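Local coordinates for predicted metal-dependent hydrolase of the TIM-barrel fold (Lactobacillus casei, PDB 2QPX), which is probably a zinc-dependent hydrolase of the amidohydrolase type, holding two zinc ions, though its substrate is unknown, at residues D3-F8 / A354-I359. Numbering follows the deposited sequence.
Sequences DDLSEF and AWINAI. With EDO (1,2-ethanediol), chain M.
Phe-8, in the short N-terminal helix 6-11, reaches across to Ile-356 and Asn-357 on the long C-terminal helix 349-367. Its CG stands anti to the backbone N (chi1 178°), which carries the ring away from its own helix and presents an edge to the partner; a flat, wide ring suits this place because its rim can meet a methyl and an amide together. Phe-8 CE2 lies 3.7 Å from Ile-356 CG2, the side chains passing antiparallel alongside each other. Farther along the same rim, Phe-8 CZ meets Asn-357 ND2 at 3.8 Å. That nitrogen lies in the ring plane and the amide is turned 66° to it, so this is van der Waals contact and not an amide-pi stack. Asparagine can pack ND2 here while its OD1 accepts its main polar bond from Trp-361 NE1, one helical turn on.

Ile-356 suits its place because it branches at CB. While CG2 serves the ring, the CG1 arm diverges from it and brings CD1 to 4.0 Å from Leu-5 CD1. Leu-5, buried and apolar just ahead of its helix, also touches Phe-341 of helix 323-342, as does Ile-356. Asp-4 OD1 caps that helix, accepting from Ser-6 N at 3.1 Å, with the N-H arriving 51° out of the carboxylate plane.

Were Phe-8 cut back to an alanine, a gap would be likely to open beside Ile-356 CG2 and ND2 of Asn-357 to lose its ring edge, the OD1 bond remaining. Away from the zinc site of this TIM-barrel hydrolase, helix 6-11, just before strand 14-19, thus packs on helix 349-367 through apolar and edge contacts, while nearby the Asp-3 to Lys-352 salt bridge ties the same N-terminal segment to that helix.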
# COMPACT_ATOMS: atom_id res chain seq x y z
N ASP A 3 -24.45 -8.24 -14.11
CA ASP A 3 -24.68 -9.62 -14.46
C ASP A 3 -24.75 -10.43 -13.19
O ASP A 3 -24.55 -9.89 -12.10
CB ASP A 3 -23.58 -10.08 -15.39
CG ASP A 3 -23.69 -9.42 -16.77
OD1 ASP A 3 -24.60 -9.78 -17.53
OD2 ASP A 3 -22.85 -8.56 -17.12
N ASP A 4 -25.09 -11.71 -13.33
CA ASP A 4 -24.98 -12.64 -12.21
C ASP A 4 -24.23 -13.85 -12.66
O ASP A 4 -24.76 -14.80 -13.24
CB ASP A 4 -26.27 -13.09 -11.55
CG ASP A 4 -25.97 -13.92 -10.26
OD1 ASP A 4 -24.76 -14.05 -9.84
OD2 ASP A 4 -26.90 -14.42 -9.67
N LEU A 5 -22.95 -13.82 -12.35
CA LEU A 5 -22.03 -14.82 -12.82
C LEU A 5 -21.84 -16.02 -11.90
O LEU A 5 -21.02 -16.89 -12.19
CB LEU A 5 -20.67 -14.11 -13.04
CG LEU A 5 -20.73 -13.33 -14.36
CD1 LEU A 5 -19.78 -12.17 -14.36
CD2 LEU A 5 -20.48 -14.27 -15.53
N SER A 6 -22.57 -16.08 -10.78
CA SER A 6 -22.37 -17.14 -9.79
C SER A 6 -22.44 -18.54 -10.41
O SER A 6 -21.57 -19.37 -10.20
CB SER A 6 -23.39 -17.01 -8.64
OG SER A 6 -22.99 -17.77 -7.50
N GLU A 7 -23.50 -18.81 -11.17
CA GLU A 7 -23.66 -20.15 -11.72
C GLU A 7 -22.56 -20.50 -12.74
O GLU A 7 -22.02 -21.60 -12.75
CB GLU A 7 -25.09 -20.26 -12.27
CG GLU A 7 -25.42 -21.44 -13.11
CD GLU A 7 -26.88 -21.35 -13.58
OE1 GLU A 7 -27.76 -21.30 -12.69
OE2 GLU A 7 -27.12 -21.28 -14.81
N PHE A 8 -22.19 -19.52 -13.56
CA PHE A 8 -21.10 -19.67 -14.50
C PHE A 8 -19.77 -20.00 -13.78
O PHE A 8 -19.08 -20.93 -14.14
CB PHE A 8 -20.90 -18.40 -15.34
CG PHE A 8 -19.74 -18.51 -16.29
CD1 PHE A 8 -19.85 -19.26 -17.44
CD2 PHE A 8 -18.51 -17.92 -16.02
CE1 PHE A 8 -18.81 -19.42 -18.32
CE2 PHE A 8 -17.45 -18.09 -16.92
CZ PHE A 8 -17.57 -18.83 -18.04
N ALA A 354 -15.16 -14.67 -20.88
CA ALA A 354 -13.85 -14.89 -21.55
C ALA A 354 -12.70 -14.60 -20.57
O ALA A 354 -11.77 -15.39 -20.46
CB ALA A 354 -13.71 -14.02 -22.79
N TRP A 355 -12.82 -13.51 -19.82
CA TRP A 355 -11.79 -13.15 -18.85
C TRP A 355 -11.74 -14.11 -17.67
O TRP A 355 -10.64 -14.53 -17.23
CB TRP A 355 -11.99 -11.71 -18.42
CG TRP A 355 -11.53 -10.68 -19.44
CD1 TRP A 355 -10.60 -10.86 -20.41
CD2 TRP A 355 -11.90 -9.31 -19.48
NE1 TRP A 355 -10.37 -9.67 -21.07
CE2 TRP A 355 -11.13 -8.70 -20.50
CE3 TRP A 355 -12.78 -8.53 -18.73
CZ2 TRP A 355 -11.27 -7.36 -20.83
CZ3 TRP A 355 -12.91 -7.18 -19.07
CH2 TRP A 355 -12.13 -6.62 -20.08
N ILE A 356 -12.91 -14.52 -17.18
CA ILE A 356 -12.97 -15.51 -16.09
C ILE A 356 -12.31 -16.84 -16.53
O ILE A 356 -11.50 -17.44 -15.79
CB ILE A 356 -14.45 -15.68 -15.60
CG1 ILE A 356 -14.89 -14.45 -14.81
CG2 ILE A 356 -14.61 -17.02 -14.80
CD1 ILE A 356 -16.43 -14.29 -14.64
N ASN A 357 -12.62 -17.30 -17.74
CA ASN A 357 -12.00 -18.49 -18.27
C ASN A 357 -10.45 -18.35 -18.35
O ASN A 357 -9.72 -19.28 -18.02
CB ASN A 357 -12.58 -18.86 -19.64
CG ASN A 357 -13.88 -19.63 -19.55
OD1 ASN A 357 -14.05 -20.48 -18.69
ND2 ASN A 357 -14.77 -19.37 -20.52
N ALA A 358 -9.99 -17.20 -18.84
CA ALA A 358 -8.56 -16.90 -18.96
C ALA A 358 -7.89 -17.09 -17.60
O ALA A 358 -6.89 -17.80 -17.46
CB ALA A 358 -8.39 -15.46 -19.49
N ILE A 359 -8.46 -16.44 -16.60
CA ILE A 359 -7.85 -16.39 -15.28
C ILE A 359 -7.83 -17.78 -14.60
O ILE A 359 -6.82 -18.18 -14.01
CB ILE A 359 -8.59 -15.38 -14.40
CG1 ILE A 359 -8.49 -13.96 -14.99
CG2 ILE A 359 -8.08 -15.40 -12.96
CD1 ILE A 359 -9.45 -12.91 -14.36
C1 EDO M . -18.95 -19.20 -7.64
O1 EDO M . -20.32 -18.87 -7.46
C2 EDO M . -18.36 -19.13 -6.26
O2 EDO M . -18.69 -17.87 -5.70